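Local coordinates for SusD superfamily protein (Bacteroides fragilis, PDB 3L22) that belongs to the SusD family of outer-membrane proteins, binds zinc ions in the crystal, and probably takes part in capturing sugars at the cell surface, at residues A[115-118]-A[119-123]. Numbering follows the deposited sequence.
Sequences RYVQ and EAKFV. With ZN (zinc ion), chain B.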
ATOM      1  N   ARG A 115     -19.167   2.236 -14.140  1.00 14.11           N
ATOM      2  CA  ARG A 115     -17.824   2.648 -13.866  1.00 13.98           C
ATOM      3  C   ARG A 115     -17.735   3.451 -12.582  1.00 13.28           C
ATOM      4  O   ARG A 115     -16.796   3.261 -11.812  1.00 13.53           O
ATOM      5  CB  ARG A 115     -17.263   3.459 -15.002  1.00 14.34           C
ATOM      6  CG  ARG A 115     -15.821   3.909 -14.722  1.00 15.21           C
ATOM      7  CD  ARG A 115     -15.133   4.542 -15.929  1.00 13.66           C
ATOM      8  NE  ARG A 115     -14.912   3.569 -16.992  1.00 14.30           N
ATOM      9  CZ  ARG A 115     -14.286   3.826 -18.135  1.00 16.41           C
ATOM     10  NH1 ARG A 115     -13.733   5.030 -18.377  1.00 16.48           N
ATOM     11  NH2 ARG A 115     -14.179   2.853 -19.035  1.00 16.97           N
ATOM     12  N   TYR A 116     -18.650   4.389 -12.386  1.00 12.97           N
ATOM     13  CA  TYR A 116     -18.624   5.216 -11.167  1.00 13.58           C
ATOM     14  C   TYR A 116     -18.794   4.363  -9.897  1.00 14.25           C
ATOM     15  O   TYR A 116     -18.071   4.543  -8.905  1.00 13.51           O
ATOM     16  CB  TYR A 116     -19.721   6.284 -11.196  1.00 13.47           C
ATOM     17  CG  TYR A 116     -19.654   7.339 -12.285  1.00 13.80           C
ATOM     18  CD1 TYR A 116     -18.451   7.787 -12.829  1.00 12.59           C
ATOM     19  CD2 TYR A 116     -20.828   7.915 -12.757  1.00 16.43           C
ATOM     20  CE1 TYR A 116     -18.457   8.791 -13.826  1.00 15.90           C
ATOM     21  CE2 TYR A 116     -20.835   8.883 -13.746  1.00 14.83           C
ATOM     22  CZ  TYR A 116     -19.656   9.323 -14.262  1.00 15.53           C
ATOM     23  OH  TYR A 116     -19.737  10.300 -15.219  1.00 16.15           O
ATOM     24  N   VAL A 117     -19.724   3.400  -9.953  1.00 14.17           N
ATOM     25  CA  VAL A 117     -19.933   2.484  -8.835  1.00 13.16           C
ATOM     26  C   VAL A 117     -18.679   1.680  -8.572  1.00 12.94           C
ATOM     27  O   VAL A 117     -18.236   1.546  -7.456  1.00 11.66           O
ATOM     28  CB  VAL A 117     -21.098   1.485  -9.105  1.00 14.02           C
ATOM     29  CG1 VAL A 117     -21.147   0.335  -8.048  1.00 12.12           C
ATOM     30  CG2 VAL A 117     -22.460   2.225  -9.148  1.00 10.73           C
ATOM     31  N   GLN A 118     -18.116   1.111  -9.609  1.00 12.66           N
ATOM     32  CA  GLN A 118     -17.007   0.172  -9.432  1.00 12.42           C
ATOM     33  C   GLN A 118     -15.735   0.922  -8.969  1.00 12.49           C
ATOM     34  O   GLN A 118     -14.950   0.418  -8.164  1.00 12.12           O
ATOM     35  CB  GLN A 118     -16.814  -0.614 -10.738  1.00 12.56           C
ATOM     36  CG  GLN A 118     -17.976  -1.589 -10.993  1.00 12.96           C
ATOM     37  CD  GLN A 118     -17.903  -2.278 -12.346  1.00 14.84           C
ATOM     38  OE1 GLN A 118     -16.864  -2.242 -13.003  1.00 12.81           O
ATOM     39  NE2 GLN A 118     -19.030  -2.865 -12.796  1.00 11.32           N
ATOM     40  N   GLU A 119     -15.572   2.159  -9.423  1.00 12.23           N
ATOM     41  CA  GLU A 119     -14.467   2.995  -8.935  1.00 12.81           C
ATOM     42  C   GLU A 119     -14.616   3.329  -7.463  1.00 13.67           C
ATOM     43  O   GLU A 119     -13.646   3.232  -6.701  1.00 12.87           O
ATOM     44  CB  GLU A 119     -14.321   4.308  -9.725  1.00 12.43           C
ATOM     45  CG  GLU A 119     -13.651   4.065 -11.070  1.00 13.03           C
ATOM     46  CD  GLU A 119     -13.244   5.373 -11.773  1.00 15.82           C
ATOM     47  OE1 GLU A 119     -12.998   6.432 -11.104  1.00 15.82           O
ATOM     48  OE2 GLU A 119     -13.185   5.316 -13.015  1.00 14.87           O
ATOM     49  N   ALA A 120     -15.826   3.697  -7.068  1.00 13.44           N
ATOM     50  CA  ALA A 120     -16.079   4.057  -5.677  1.00 13.77           C
ATOM     51  C   ALA A 120     -15.861   2.830  -4.760  1.00 13.84           C
ATOM     52  O   ALA A 120     -15.271   2.941  -3.694  1.00 13.42           O
ATOM     53  CB  ALA A 120     -17.483   4.621  -5.530  1.00 12.58           C
ATOM     54  N   LYS A 121     -16.337   1.663  -5.190  1.00 14.08           N
ATOM     55  CA  LYS A 121     -16.105   0.428  -4.448  1.00 14.32           C
ATOM     56  C   LYS A 121     -14.620   0.080  -4.290  1.00 14.37           C
ATOM     57  O   LYS A 121     -14.195  -0.385  -3.233  1.00 14.65           O
ATOM     58  CB  LYS A 121     -16.900  -0.731  -5.060  1.00 14.84           C
ATOM     59  CG  LYS A 121     -18.419  -0.625  -4.804  1.00 14.55           C
ATOM     60  CD  LYS A 121     -19.109  -1.909  -5.285  1.00 14.85           C
ATOM     61  CE  LYS A 121     -20.604  -1.801  -5.110  1.00 15.69           C
ATOM     62  NZ  LYS A 121     -21.268  -3.051  -5.572  1.00 16.45           N
ATOM     63  N   PHE A 122     -13.823   0.340  -5.324  1.00 14.34           N
ATOM     64  CA  PHE A 122     -12.379   0.153  -5.256  1.00 13.28           C
ATOM     65  C   PHE A 122     -11.764   1.012  -4.123  1.00 13.43           C
ATOM     66  O   PHE A 122     -10.971   0.509  -3.351  1.00 13.27           O
ATOM     67  CB  PHE A 122     -11.705   0.495  -6.584  1.00 12.80           C
ATOM     68  CG  PHE A 122     -10.223   0.509  -6.505  1.00 13.73           C
ATOM     69  CD1 PHE A 122      -9.498  -0.686  -6.654  1.00 13.95           C
ATOM     70  CD2 PHE A 122      -9.530   1.682  -6.200  1.00 12.94           C
ATOM     71  CE1 PHE A 122      -8.129  -0.698  -6.557  1.00 11.96           C
ATOM     72  CE2 PHE A 122      -8.149   1.666  -6.085  1.00 14.74           C
ATOM     73  CZ  PHE A 122      -7.453   0.444  -6.261  1.00 15.07           C
ATOM     74  N   VAL A 123     -12.146   2.288  -4.043  1.00 12.53           N
ATOM     75  CA  VAL A 123     -11.660   3.182  -3.001  1.00 12.70           C
ATOM     76  C   VAL A 123     -12.040   2.653  -1.595  1.00 13.22           C
ATOM     77  O   VAL A 123     -11.185   2.591  -0.723  1.00 13.56           O
ATOM     78  CB  VAL A 123     -12.127   4.614  -3.229  1.00 12.33           C
ATOM     79  CG1 VAL A 123     -11.736   5.525  -2.080  1.00 11.88           C
ATOM     80  CG2 VAL A 123     -11.539   5.146  -4.552  1.00 12.32           C
TER
HETATM   81 ZN    ZN B   1     -12.684   7.152 -13.823  1.00 22.08          ZN
HETATM   82  O   HOH W   1     -11.768   6.456 -15.395  1.00 12.72           O
HETATM   83  O   HOH W   2     -14.593   8.151 -14.482  1.00  2.00           O
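The carboxylate of Glu-119 and the guanidinium of Arg-115 point the same way, one helical turn apart, their planes only 21° from parallel, yet they form no ion pair: Arg-115 NE stays 4.7 Å from Glu-119 OE2. From Arg-115 it is the aliphatic part that comes near the carboxylate, CG lying 3.4 Å from Glu-119 OE2. That same oxygen binds the zinc ion at 2.1 Å, while OE1, at 2.8 Å from the metal, takes part in a hydrogen bond with Tyr-29, which helps fix the rotation of the group. Two waters and His-197 complete the metal's shell, and one of the waters, water 2, lies in the plane of the Tyr-116 ring, at its edge. With chi1 at 180° the Arg-115 chain runs alongside Glu-119, and a bend at chi3 (-67°) goes with NE bonding to Ala-184 O rather than to the carboxylate; the NH of Ala-184 meets Gln-118 OE1. On another side of the helix Val-117 and Lys-121 run alongside each other, Val-117 CG1 3.7 Å from Lys-121 CE. The helix itself is held by i+4 to i backbone hydrogen bonds, such as Lys-121 N to Val-117 O at 3.0 Å. Tyr-116 and Ala-120 pack against helices 18-33 and 79-103. This is an i, i+4 pairing early in helix 113-131 of a SusD-family protein in which helix far outweighs strand, where a helical glutamate and His-197 make a two-residue zinc site.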